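Local coordinates for clavulanic acid biosynthesis oligopeptide binding protein 2 (Streptomyces clavuligerus, PDB 2WOL) that probably binds oligopeptides or related solutes, as an extracellular solute-binding protein of family 5 belonging to the clavulanic acid biosynthetic pathway, at residues Pro243-Arg248 with Trp538-Tyr543; Tyr70-Gly75 with Leu550-Ala555; Arg50-Trp55 with Pro137-Pro142; Gly462-Leu467 with Glu508-Val513. All coordinates share one frame; numbering follows the deposited sequence.

Interaction 1. Residues Pro243-Arg248 with Trp538-Tyr543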
# COMPACT_ATOMS: atom_id res chain seq x y z
N PRO A 243 -22.22 4.97 -1.67
CA PRO A 243 -23.37 5.88 -1.56
C PRO A 243 -23.50 6.90 -2.70
O PRO A 243 -24.57 7.48 -2.86
CB PRO A 243 -23.12 6.60 -0.24
CG PRO A 243 -21.65 6.62 -0.11
CD PRO A 243 -21.14 5.35 -0.73
N ALA A 244 -22.43 7.13 -3.45
CA ALA A 244 -22.44 8.04 -4.61
C ALA A 244 -23.20 9.34 -4.36
O ALA A 244 -24.17 9.66 -5.06
CB ALA A 244 -22.96 7.33 -5.84
N LEU A 245 -22.76 10.10 -3.36
CA LEU A 245 -23.46 11.32 -2.97
C LEU A 245 -23.26 12.52 -3.91
O LEU A 245 -24.23 13.11 -4.35
CB LEU A 245 -23.16 11.69 -1.51
CG LEU A 245 -23.55 10.64 -0.47
CD1 LEU A 245 -23.07 11.04 0.91
CD2 LEU A 245 -25.06 10.37 -0.45
N PRO A 246 -22.00 12.88 -4.23
CA PRO A 246 -21.86 14.07 -5.08
C PRO A 246 -22.34 13.84 -6.51
O PRO A 246 -22.29 12.71 -7.01
CB PRO A 246 -20.35 14.35 -5.07
CG PRO A 246 -19.71 13.10 -4.63
CD PRO A 246 -20.69 12.29 -3.86
N ASP A 247 -22.82 14.90 -7.15
CA ASP A 247 -23.19 14.82 -8.56
C ASP A 247 -21.96 14.83 -9.45
O ASP A 247 -22.01 14.35 -10.58
CB ASP A 247 -24.11 15.98 -8.94
CG ASP A 247 -25.52 15.83 -8.39
OD1 ASP A 247 -26.24 16.84 -8.34
OD2 ASP A 247 -25.90 14.70 -8.01
N ARG A 248 -20.86 15.38 -8.94
CA ARG A 248 -19.66 15.57 -9.73
C ARG A 248 -18.45 15.55 -8.81
O ARG A 248 -18.54 15.93 -7.64
CB ARG A 248 -19.74 16.90 -10.49
CG ARG A 248 -18.66 17.14 -11.54
CD ARG A 248 -18.95 18.43 -12.30
NE ARG A 248 -17.94 18.70 -13.31
CZ ARG A 248 -17.99 18.22 -14.55
NH1 ARG A 248 -19.00 17.46 -14.94
NH2 ARG A 248 -17.03 18.53 -15.41
N TRP A 538 -17.50 20.96 5.97
CA TRP A 538 -18.70 20.78 5.14
C TRP A 538 -18.69 19.49 4.32
O TRP A 538 -19.64 19.20 3.59
CB TRP A 538 -18.91 21.96 4.20
CG TRP A 538 -17.73 22.26 3.35
CD1 TRP A 538 -17.41 21.68 2.15
CD2 TRP A 538 -16.69 23.21 3.62
NE1 TRP A 538 -16.24 22.22 1.66
CE2 TRP A 538 -15.78 23.16 2.55
CE3 TRP A 538 -16.46 24.10 4.68
CZ2 TRP A 538 -14.64 23.97 2.50
CZ3 TRP A 538 -15.33 24.90 4.62
CH2 TRP A 538 -14.43 24.83 3.54
N VAL A 539 -17.62 18.72 4.43
CA VAL A 539 -17.56 17.41 3.79
C VAL A 539 -18.22 16.39 4.71
O VAL A 539 -17.92 16.34 5.90
CB VAL A 539 -16.11 16.99 3.44
CG1 VAL A 539 -16.10 15.72 2.61
CG2 VAL A 539 -15.41 18.12 2.67
N THR A 540 -19.13 15.60 4.15
CA THR A 540 -19.87 14.63 4.94
C THR A 540 -19.27 13.23 4.80
O THR A 540 -18.67 12.91 3.77
CB THR A 540 -21.36 14.59 4.53
OG1 THR A 540 -21.48 14.21 3.16
CG2 THR A 540 -22.01 15.96 4.73
N ASN A 541 -19.44 12.41 5.83
CA ASN A 541 -18.98 11.02 5.84
C ASN A 541 -17.48 10.86 5.64
O ASN A 541 -17.04 10.02 4.84
CB ASN A 541 -19.75 10.18 4.82
CG ASN A 541 -21.24 10.39 4.90
OD1 ASN A 541 -21.88 10.03 5.88
ND2 ASN A 541 -21.81 10.99 3.86
N VAL A 542 -16.71 11.65 6.37
CA VAL A 542 -15.26 11.57 6.31
C VAL A 542 -14.73 10.56 7.33
O VAL A 542 -15.03 10.66 8.52
CB VAL A 542 -14.59 12.94 6.56
CG1 VAL A 542 -13.07 12.83 6.46
CG2 VAL A 542 -15.10 13.98 5.58
N TYR A 543 -13.95 9.61 6.85
CA TYR A 543 -13.29 8.66 7.75
C TYR A 543 -12.04 8.11 7.09
O TYR A 543 -11.99 7.97 5.86
CB TYR A 543 -14.23 7.51 8.17
CG TYR A 543 -14.49 6.49 7.09
CD1 TYR A 543 -13.76 5.30 7.04
CD2 TYR A 543 -15.47 6.70 6.12
CE1 TYR A 543 -14.00 4.34 6.05
CE2 TYR A 543 -15.72 5.76 5.12
CZ TYR A 543 -14.98 4.58 5.10
OH TYR A 543 -15.21 3.64 4.11
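Thr540 and Asn541, where strand 539-540 runs out, receive a single side chain from the loop 243-248, that of Leu245. The contact is small, 73 Å² over both sides, and all three residues are buried. The backbones stay well apart, with the CA atoms of Leu245 and Thr540 9.3 Å from each other, so the gap is bridged by the leucine. With its chi2 of 174°, CD1 lies anti to CA and forms the far end of an extended chain; this methyl makes every close approach.

Thr540 comes first. Its OG1 stands 4.2 Å from Leu245 CD1, a marginal approach, the two side chains meeting at a slant. Asn541 follows and carries most of the contact: its ND2 lies 3.2 Å from Leu245 CD1, tight for a carbon and a nitrogen, and the two side chains meet at about a right angle. The methyl sits beyond the nitrogen, not far from the continuation of the CG-ND2 bond (CG-ND2-CD1 about 153°). A methyl cannot accept a hydrogen bond, so this is packing alone; ND2 gives a bond to the backbone oxygen of Ser28, which is consistent with the amide being held in this orientation. The backbone of Asn541 has positive phi (60°), and Asn541 and Val542 together face Val25 in a G1 beta bulge, where the chain leaves the strand.

Around this point, Thr540 pairs with Gly557 in the small antiparallel sheet of 539-540 and 557-558. Leu245, for its part, bonds through its backbone to Gly32, just before strand 34-39, and the loop continues into strand 248-253, the neighbour of 34-39 in the five-stranded mixed sheet.

Interaction 2. Residues Tyr70-Gly75 with Leu550-Ala555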
# COMPACT_ATOMS: atom_id res chain seq x y z
N TYR A 70 -13.33 -3.48 -0.32
CA TYR A 70 -13.25 -3.12 1.09
C TYR A 70 -14.52 -2.37 1.47
O TYR A 70 -14.93 -1.45 0.76
CB TYR A 70 -11.95 -2.37 1.41
CG TYR A 70 -10.77 -3.25 1.10
CD1 TYR A 70 -10.08 -3.14 -0.11
CD2 TYR A 70 -10.38 -4.26 1.99
CE1 TYR A 70 -9.02 -3.97 -0.41
CE2 TYR A 70 -9.31 -5.11 1.69
CZ TYR A 70 -8.65 -4.96 0.48
OH TYR A 70 -7.60 -5.80 0.16
N PRO A 71 -15.18 -2.80 2.56
CA PRO A 71 -16.46 -2.20 2.90
C PRO A 71 -16.32 -0.75 3.36
O PRO A 71 -15.21 -0.31 3.70
CB PRO A 71 -16.99 -3.09 4.02
CG PRO A 71 -15.79 -3.71 4.62
CD PRO A 71 -14.78 -3.85 3.51
N THR A 72 -17.43 -0.03 3.33
CA THR A 72 -17.46 1.36 3.77
C THR A 72 -17.61 1.37 5.29
O THR A 72 -18.72 1.44 5.83
CB THR A 72 -18.57 2.14 3.04
OG1 THR A 72 -18.39 2.00 1.63
CG2 THR A 72 -18.55 3.62 3.40
N ASP A 73 -16.47 1.26 5.97
CA ASP A 73 -16.44 1.01 7.41
C ASP A 73 -15.12 1.52 7.99
O ASP A 73 -14.05 1.09 7.55
CB ASP A 73 -16.57 -0.50 7.65
CG ASP A 73 -16.91 -0.86 9.11
OD1 ASP A 73 -16.62 -0.07 10.04
OD2 ASP A 73 -17.45 -1.96 9.31
N PRO A 74 -15.19 2.45 8.96
CA PRO A 74 -13.98 2.93 9.64
C PRO A 74 -13.35 1.93 10.60
O PRO A 74 -12.19 2.10 10.99
CB PRO A 74 -14.49 4.15 10.43
CG PRO A 74 -15.92 3.88 10.65
CD PRO A 74 -16.40 3.13 9.45
N GLY A 75 -14.10 0.89 10.97
CA GLY A 75 -13.62 -0.11 11.92
C GLY A 75 -12.83 -1.25 11.30
O GLY A 75 -12.62 -1.27 10.09
N LEU A 550 -5.93 6.37 4.28
CA LEU A 550 -6.40 7.58 3.61
C LEU A 550 -7.91 7.65 3.77
O LEU A 550 -8.56 6.62 3.93
CB LEU A 550 -6.08 7.51 2.11
CG LEU A 550 -4.63 7.40 1.64
CD1 LEU A 550 -4.55 7.14 0.15
CD2 LEU A 550 -3.85 8.64 2.00
N TYR A 551 -8.47 8.85 3.70
CA TYR A 551 -9.92 9.01 3.71
C TYR A 551 -10.58 8.23 2.58
O TYR A 551 -10.05 8.20 1.46
CB TYR A 551 -10.30 10.48 3.54
CG TYR A 551 -9.96 11.41 4.68
CD1 TYR A 551 -9.54 12.72 4.42
CD2 TYR A 551 -10.07 11.00 6.01
CE1 TYR A 551 -9.25 13.60 5.46
CE2 TYR A 551 -9.76 11.87 7.05
CZ TYR A 551 -9.36 13.16 6.77
OH TYR A 551 -9.06 14.05 7.78
N ASP A 552 -11.73 7.62 2.85
CA ASP A 552 -12.46 6.93 1.79
C ASP A 552 -13.26 7.95 0.99
O ASP A 552 -14.42 8.25 1.29
CB ASP A 552 -13.37 5.85 2.36
CG ASP A 552 -13.88 4.89 1.29
OD1 ASP A 552 -13.30 4.86 0.19
OD2 ASP A 552 -14.85 4.16 1.57
N ILE A 553 -12.61 8.50 -0.04
CA ILE A 553 -13.19 9.53 -0.90
C ILE A 553 -14.59 9.18 -1.38
O ILE A 553 -15.47 10.03 -1.37
CB ILE A 553 -12.27 9.79 -2.12
CG1 ILE A 553 -10.85 10.16 -1.67
CG2 ILE A 553 -12.88 10.83 -3.06
CD1 ILE A 553 -10.73 11.43 -0.84
N GLN A 554 -14.79 7.93 -1.80
CA GLN A 554 -16.06 7.52 -2.41
C GLN A 554 -17.26 7.67 -1.46
O GLN A 554 -18.39 7.79 -1.92
CB GLN A 554 -15.97 6.10 -2.97
CG GLN A 554 -15.89 4.99 -1.93
CD GLN A 554 -17.25 4.56 -1.42
OE1 GLN A 554 -18.26 4.73 -2.11
NE2 GLN A 554 -17.29 4.00 -0.21
N ALA A 555 -17.00 7.65 -0.16
CA ALA A 555 -18.06 7.75 0.84
C ALA A 555 -18.52 9.18 1.10
O ALA A 555 -19.58 9.40 1.69
CB ALA A 555 -17.61 7.11 2.14
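Thr72 meets Gln554 and Ala555 with its two branches. Gln554 NE2 approaches Thr72 OG1 at 2.9 Å, but the N-H points poorly at the oxygen (124°), so the bond is weak; Thr72 CG2 packs on Ala555 CB at 3.8 Å. CG2 lies anti to the backbone N (chi1 -55° for OG1), which spreads the branches over both partners. The hydroxyl has its stronger partner in Ile241 O, and as that carbonyl can only accept, OG1 is left to receive the amide.

The amide is set by a straighter bond within its own segment: Gln554 NE2 gives its hydrogen to Asp552 OD2 at 3.0 Å and 164°. Asp552 OD2 lies close to the amide plane, whereas NE2 stands well out of the carboxylate plane. Gln554 reaches back because its chain bends at chi2 (84°). Asp552 is held in turn by a salt bridge from OD1 to Arg61 NE, and Arg61 also bonds Tyr70 O, linking both segments to helix 54-63.

Thr72 and Asp552 each centre an inverse gamma turn, and a 3-10 turn, 553-555, follows the latter. The return of the C-terminal chain to pack on an N-terminal segment is consistent with the fold of this solute-binding family, in which both chain ends contribute to one lobe.

Interaction 3. Residues Arg50-Trp55 with Pro137-Pro142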
# COMPACT_ATOMS: atom_id res chain seq x y z
N ARG A 50 -3.25 -0.57 -14.60
CA ARG A 50 -1.91 -0.02 -14.77
C ARG A 50 -1.52 1.02 -13.72
O ARG A 50 -0.51 1.72 -13.88
CB ARG A 50 -1.76 0.57 -16.17
CG ARG A 50 -1.98 -0.45 -17.28
CD ARG A 50 -1.77 0.18 -18.65
NE ARG A 50 -0.37 0.54 -18.87
CZ ARG A 50 0.09 1.17 -19.94
NH1 ARG A 50 -0.74 1.52 -20.92
NH2 ARG A 50 1.38 1.45 -20.04
N THR A 51 -2.31 1.09 -12.65
CA THR A 51 -2.01 2.01 -11.56
C THR A 51 -1.40 1.30 -10.34
O THR A 51 -1.84 0.22 -9.94
CB THR A 51 -3.24 2.84 -11.13
OG1 THR A 51 -2.86 3.67 -10.03
CG2 THR A 51 -4.42 1.95 -10.72
N TYR A 52 -0.39 1.95 -9.77
CA TYR A 52 0.26 1.47 -8.55
C TYR A 52 0.33 2.58 -7.50
O TYR A 52 1.17 2.53 -6.59
CB TYR A 52 1.67 0.92 -8.84
CG TYR A 52 1.91 -0.45 -8.24
CD1 TYR A 52 2.36 -1.50 -9.04
CD2 TYR A 52 1.68 -0.71 -6.89
CE1 TYR A 52 2.58 -2.77 -8.51
CE2 TYR A 52 1.89 -1.97 -6.35
CZ TYR A 52 2.34 -3.00 -7.16
OH TYR A 52 2.55 -4.26 -6.64
N TYR A 53 -0.53 3.59 -7.64
CA TYR A 53 -0.65 4.65 -6.63
C TYR A 53 -1.79 4.31 -5.69
O TYR A 53 -2.92 4.05 -6.13
CB TYR A 53 -0.97 6.01 -7.27
CG TYR A 53 0.15 6.73 -8.00
CD1 TYR A 53 1.46 6.24 -7.99
CD2 TYR A 53 -0.11 7.92 -8.67
CE1 TYR A 53 2.48 6.93 -8.67
CE2 TYR A 53 0.89 8.61 -9.34
CZ TYR A 53 2.17 8.11 -9.33
OH TYR A 53 3.15 8.81 -10.00
N VAL A 54 -1.51 4.32 -4.39
CA VAL A 54 -2.54 4.04 -3.38
C VAL A 54 -3.75 4.96 -3.54
O VAL A 54 -4.89 4.50 -3.48
CB VAL A 54 -1.99 4.11 -1.93
CG1 VAL A 54 -3.09 3.83 -0.92
CG2 VAL A 54 -0.84 3.13 -1.74
N TRP A 55 -3.49 6.24 -3.80
CA TRP A 55 -4.57 7.21 -3.93
C TRP A 55 -5.39 7.04 -5.22
O TRP A 55 -6.54 7.47 -5.28
CB TRP A 55 -4.07 8.65 -3.75
CG TRP A 55 -3.11 9.16 -4.80
CD1 TRP A 55 -1.75 9.10 -4.77
CD2 TRP A 55 -3.45 9.86 -6.00
NE1 TRP A 55 -1.22 9.70 -5.89
CE2 TRP A 55 -2.24 10.18 -6.66
CE3 TRP A 55 -4.67 10.25 -6.59
CZ2 TRP A 55 -2.21 10.87 -7.88
CZ3 TRP A 55 -4.63 10.94 -7.81
CH2 TRP A 55 -3.41 11.24 -8.43
N PRO A 137 -0.17 -4.06 -10.24
CA PRO A 137 0.22 -5.28 -9.53
C PRO A 137 0.13 -6.54 -10.39
O PRO A 137 -0.70 -6.61 -11.30
CB PRO A 137 -0.78 -5.35 -8.37
CG PRO A 137 -1.32 -3.97 -8.23
CD PRO A 137 -1.34 -3.42 -9.62
N THR A 138 0.99 -7.51 -10.10
CA THR A 138 1.07 -8.74 -10.90
C THR A 138 1.01 -10.00 -10.04
O THR A 138 1.43 -11.08 -10.47
CB THR A 138 2.36 -8.77 -11.75
OG1 THR A 138 3.50 -8.62 -10.90
CG2 THR A 138 2.34 -7.65 -12.79
N TYR A 139 0.47 -9.87 -8.83
CA TYR A 139 0.25 -11.02 -7.95
C TYR A 139 -0.50 -12.17 -8.62
O TYR A 139 -0.25 -13.34 -8.32
CB TYR A 139 -0.52 -10.59 -6.70
CG TYR A 139 0.25 -9.63 -5.83
CD1 TYR A 139 0.04 -8.26 -5.92
CD2 TYR A 139 1.20 -10.10 -4.92
CE1 TYR A 139 0.75 -7.37 -5.13
CE2 TYR A 139 1.92 -9.22 -4.12
CZ TYR A 139 1.69 -7.86 -4.23
OH TYR A 139 2.41 -6.99 -3.44
N LEU A 140 -1.40 -11.84 -9.53
CA LEU A 140 -2.23 -12.85 -10.19
C LEU A 140 -1.46 -13.78 -11.13
O LEU A 140 -1.87 -14.92 -11.35
CB LEU A 140 -3.39 -12.19 -10.92
CG LEU A 140 -4.47 -11.59 -10.00
CD1 LEU A 140 -5.34 -10.60 -10.76
CD2 LEU A 140 -5.31 -12.69 -9.36
N ILE A 141 -0.35 -13.29 -11.68
CA ILE A 141 0.39 -14.03 -12.70
C ILE A 141 0.92 -15.39 -12.20
O ILE A 141 0.56 -16.42 -12.76
CB ILE A 141 1.49 -13.17 -13.40
CG1 ILE A 141 0.83 -12.01 -14.17
CG2 ILE A 141 2.35 -14.02 -14.32
CD1 ILE A 141 1.80 -11.06 -14.88
N PRO A 142 1.76 -15.41 -11.14
CA PRO A 142 2.21 -16.73 -10.67
C PRO A 142 1.09 -17.64 -10.15
O PRO A 142 1.21 -18.87 -10.20
CB PRO A 142 3.20 -16.41 -9.54
CG PRO A 142 2.90 -15.01 -9.15
CD PRO A 142 2.37 -14.31 -10.36
O HOH W 1 3.00 -6.62 -8.19
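The loop leading to the N-cap of helix 54-63 and the loop entering helix 140-144 meet at what is probably the cleft side of this solute-binding protein, Tyr52 lying against Pro137 and Tyr139. The main interaction is a CH-pi contact: Pro137 CG stands 4.1 Å from the centroid of the Tyr52 ring and 19° off its normal, over one face. The proline is displaced toward the rim on the phenol side, so that CG comes within 3.9 Å of Tyr52 CZ, while Tyr52 CE1 approaches Pro137 N at 3.5 Å. A chi1 of -130°, away from the staggered values, lays one face of the ring over Pro137 CG, the two side chains running past each other in opposite directions. On the backbone side, Thr51 O packs on Pro137 CD at 3.7 Å and accepts a bond from Trp57 NE1; the Trp57 ring also meets that of Tyr52.

At the far end of the phenol the contact turns polar. A water at the edge of the Tyr52 ring, in its plane, donates to Tyr52 OH at 2.9 Å and accepts from Thr138 N at 2.9 Å, bridging the loops. Tyr52 OH also bonds Asp456 OD2, and so does Tyr139 OH, so that one carboxylate oxygen gathers both phenols. The two tyrosine side chains cross at about a right angle, Tyr52 OH lying obliquely to the Tyr139 ring, 3.9 Å from Tyr139 CE1. Tyr139 stacks edge-to-face with Phe457.

A glycerol, probably from the crystallisation liquor, rests about 3 Å from the Tyr139 side chain. An aromatic wall tied to an acidic residue beside such a molecule is consistent with the solute pocket between the lobes, as in oligopeptide-binding relatives.

Interaction 4. Residues Gly462-Leu467 with Glu508-Val513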
# COMPACT_ATOMS: atom_id res chain seq x y z
N GLY A 462 0.53 -9.97 2.37
CA GLY A 462 0.73 -8.73 1.62
C GLY A 462 1.83 -7.88 2.22
O GLY A 462 2.63 -7.28 1.50
N PHE A 463 1.87 -7.82 3.55
CA PHE A 463 2.85 -6.98 4.22
C PHE A 463 4.26 -7.58 4.24
O PHE A 463 5.24 -6.89 3.91
CB PHE A 463 2.42 -6.64 5.65
CG PHE A 463 3.35 -5.68 6.33
CD1 PHE A 463 3.20 -4.31 6.14
CD2 PHE A 463 4.41 -6.14 7.10
CE1 PHE A 463 4.08 -3.41 6.73
CE2 PHE A 463 5.29 -5.25 7.70
CZ PHE A 463 5.13 -3.89 7.52
N LEU A 464 4.37 -8.84 4.63
CA LEU A 464 5.67 -9.42 4.94
C LEU A 464 6.33 -10.22 3.83
O LEU A 464 7.55 -10.18 3.67
CB LEU A 464 5.62 -10.23 6.25
CG LEU A 464 6.96 -10.59 6.90
CD1 LEU A 464 7.85 -9.37 7.07
CD2 LEU A 464 6.75 -11.29 8.24
N ALA A 465 5.54 -10.95 3.03
CA ALA A 465 6.13 -11.80 2.00
C ALA A 465 7.03 -11.06 0.99
O ALA A 465 8.12 -11.54 0.68
CB ALA A 465 5.08 -12.62 1.28
N PRO A 466 6.59 -9.89 0.48
CA PRO A 466 7.48 -9.18 -0.45
C PRO A 466 8.81 -8.76 0.18
O PRO A 466 9.79 -8.57 -0.54
CB PRO A 466 6.66 -7.95 -0.85
CG PRO A 466 5.24 -8.38 -0.64
CD PRO A 466 5.30 -9.19 0.62
N LEU A 467 8.83 -8.64 1.50
CA LEU A 467 10.02 -8.20 2.22
C LEU A 467 11.01 -9.32 2.54
O LEU A 467 12.21 -9.05 2.66
CB LEU A 467 9.64 -7.51 3.53
CG LEU A 467 8.80 -6.23 3.48
CD1 LEU A 467 8.61 -5.70 4.90
CD2 LEU A 467 9.45 -5.16 2.59
N GLU A 508 -0.55 -17.32 14.41
CA GLU A 508 0.58 -17.89 15.15
C GLU A 508 1.74 -18.28 14.24
O GLU A 508 2.90 -18.10 14.60
CB GLU A 508 0.15 -19.09 16.01
CG GLU A 508 -0.60 -18.71 17.28
CD GLU A 508 0.15 -17.69 18.13
OE1 GLU A 508 1.30 -17.96 18.53
OE2 GLU A 508 -0.42 -16.61 18.40
N LEU A 509 1.42 -18.82 13.07
CA LEU A 509 2.43 -19.12 12.07
C LEU A 509 3.14 -17.85 11.61
O LEU A 509 4.36 -17.83 11.48
CB LEU A 509 1.82 -19.86 10.88
CG LEU A 509 1.42 -21.32 11.11
CD1 LEU A 509 0.45 -21.77 10.03
CD2 LEU A 509 2.63 -22.25 11.19
N TRP A 510 2.36 -16.79 11.38
CA TRP A 510 2.94 -15.51 10.97
C TRP A 510 3.84 -14.90 12.03
O TRP A 510 4.85 -14.28 11.71
CB TRP A 510 1.86 -14.52 10.53
CG TRP A 510 1.44 -14.73 9.11
CD1 TRP A 510 0.21 -15.12 8.66
CD2 TRP A 510 2.26 -14.56 7.94
NE1 TRP A 510 0.22 -15.20 7.29
CE2 TRP A 510 1.46 -14.86 6.82
CE3 TRP A 510 3.60 -14.18 7.73
CZ2 TRP A 510 1.95 -14.80 5.51
CZ3 TRP A 510 4.08 -14.11 6.43
CH2 TRP A 510 3.26 -14.42 5.34
N ARG A 511 3.48 -15.09 13.30
CA ARG A 511 4.32 -14.66 14.41
C ARG A 511 5.66 -15.39 14.43
O ARG A 511 6.69 -14.78 14.72
CB ARG A 511 3.59 -14.83 15.75
CG ARG A 511 2.51 -13.80 15.94
CD ARG A 511 1.69 -14.04 17.19
NE ARG A 511 0.83 -12.89 17.40
CZ ARG A 511 -0.19 -12.84 18.25
NH1 ARG A 511 -0.51 -13.90 18.98
NH2 ARG A 511 -0.90 -11.72 18.35
N ALA A 512 5.64 -16.68 14.09
CA ALA A 512 6.87 -17.45 13.96
C ALA A 512 7.73 -16.94 12.80
O ALA A 512 8.95 -16.85 12.92
CB ALA A 512 6.57 -18.94 13.80
N VAL A 513 7.09 -16.61 11.68
CA VAL A 513 7.80 -16.01 10.54
C VAL A 513 8.51 -14.72 10.96
O VAL A 513 9.71 -14.56 10.73
CB VAL A 513 6.88 -15.72 9.34
CG1 VAL A 513 7.64 -15.00 8.23
CG2 VAL A 513 6.27 -17.01 8.80
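Helices 460-468 and 503-520 pack side by side, the CA atoms of the segments 462-467 and 508-513 coming nearest at Leu464 and Val513, 8.9 Å apart. This is helix-helix packing in the alpha/beta lobe built on the mixed sheet that contains strand 448-453, and it buries 140 Å², mostly on Leu464, Trp510 and Val513.

Leu464 projects from the first helix to touch two residues one turn apart on the second. Its CG is anti to the backbone N (chi1 -165°), which sends the branches outward: Leu464 CD2 slides past Val513 CG1 at 3.8 Å, the two side chains pointing in opposite directions. Nearer the backbone, Leu464 CB approaches Trp510 CZ3, on the six-membered ring, at 4.2 Å and obliquely. The indole thus meets the leucine at its base, and the Trp510 side chain also touches Glu460 and Tyr461 of the first helix, while Val513 also packs on Leu493 of helix 488-499.

The first helix is kinked just past Leu464. Pro466 has no N-H to give, and Leu467 N bonds Leu464 O, three residues back, at 3.0 Å. Phe463 O, which a regular turn would offer to Leu467, accepts instead from Trp453 NE1.

Pointing away from the first helix, Arg511 gives NE and NH2 to the backbone oxygens of Ala358 and His359. Its NH1 makes a salt bridge to Glu508 OE2, 2.8 Å long, with OE2 tilted 26° from the guanidinium plane.

How the interactions relate
Interactions 1 and 2 form one patch, their centres 11 Å apart. Tyr543 OH joins them by a weak hydrogen bond of 2.6 Å to Asp552 OD2, and along the chain interaction 1 is nested within the loop closed by interaction 2. Interaction 3 borders this patch, Leu550 CD1 packing on Val54 CG1 at 3.8 Å. It also reaches interaction 4, where Tyr139 OH lies 4.2 Å from Pro466 CG. Of the four, interaction 3 is the one beside the bound glycerol, which may mark the solute pocket; it touches both interaction 2 and interaction 4. Interactions 1 and 4 have centres about 36 Å apart, on opposite sides of the chain's centre.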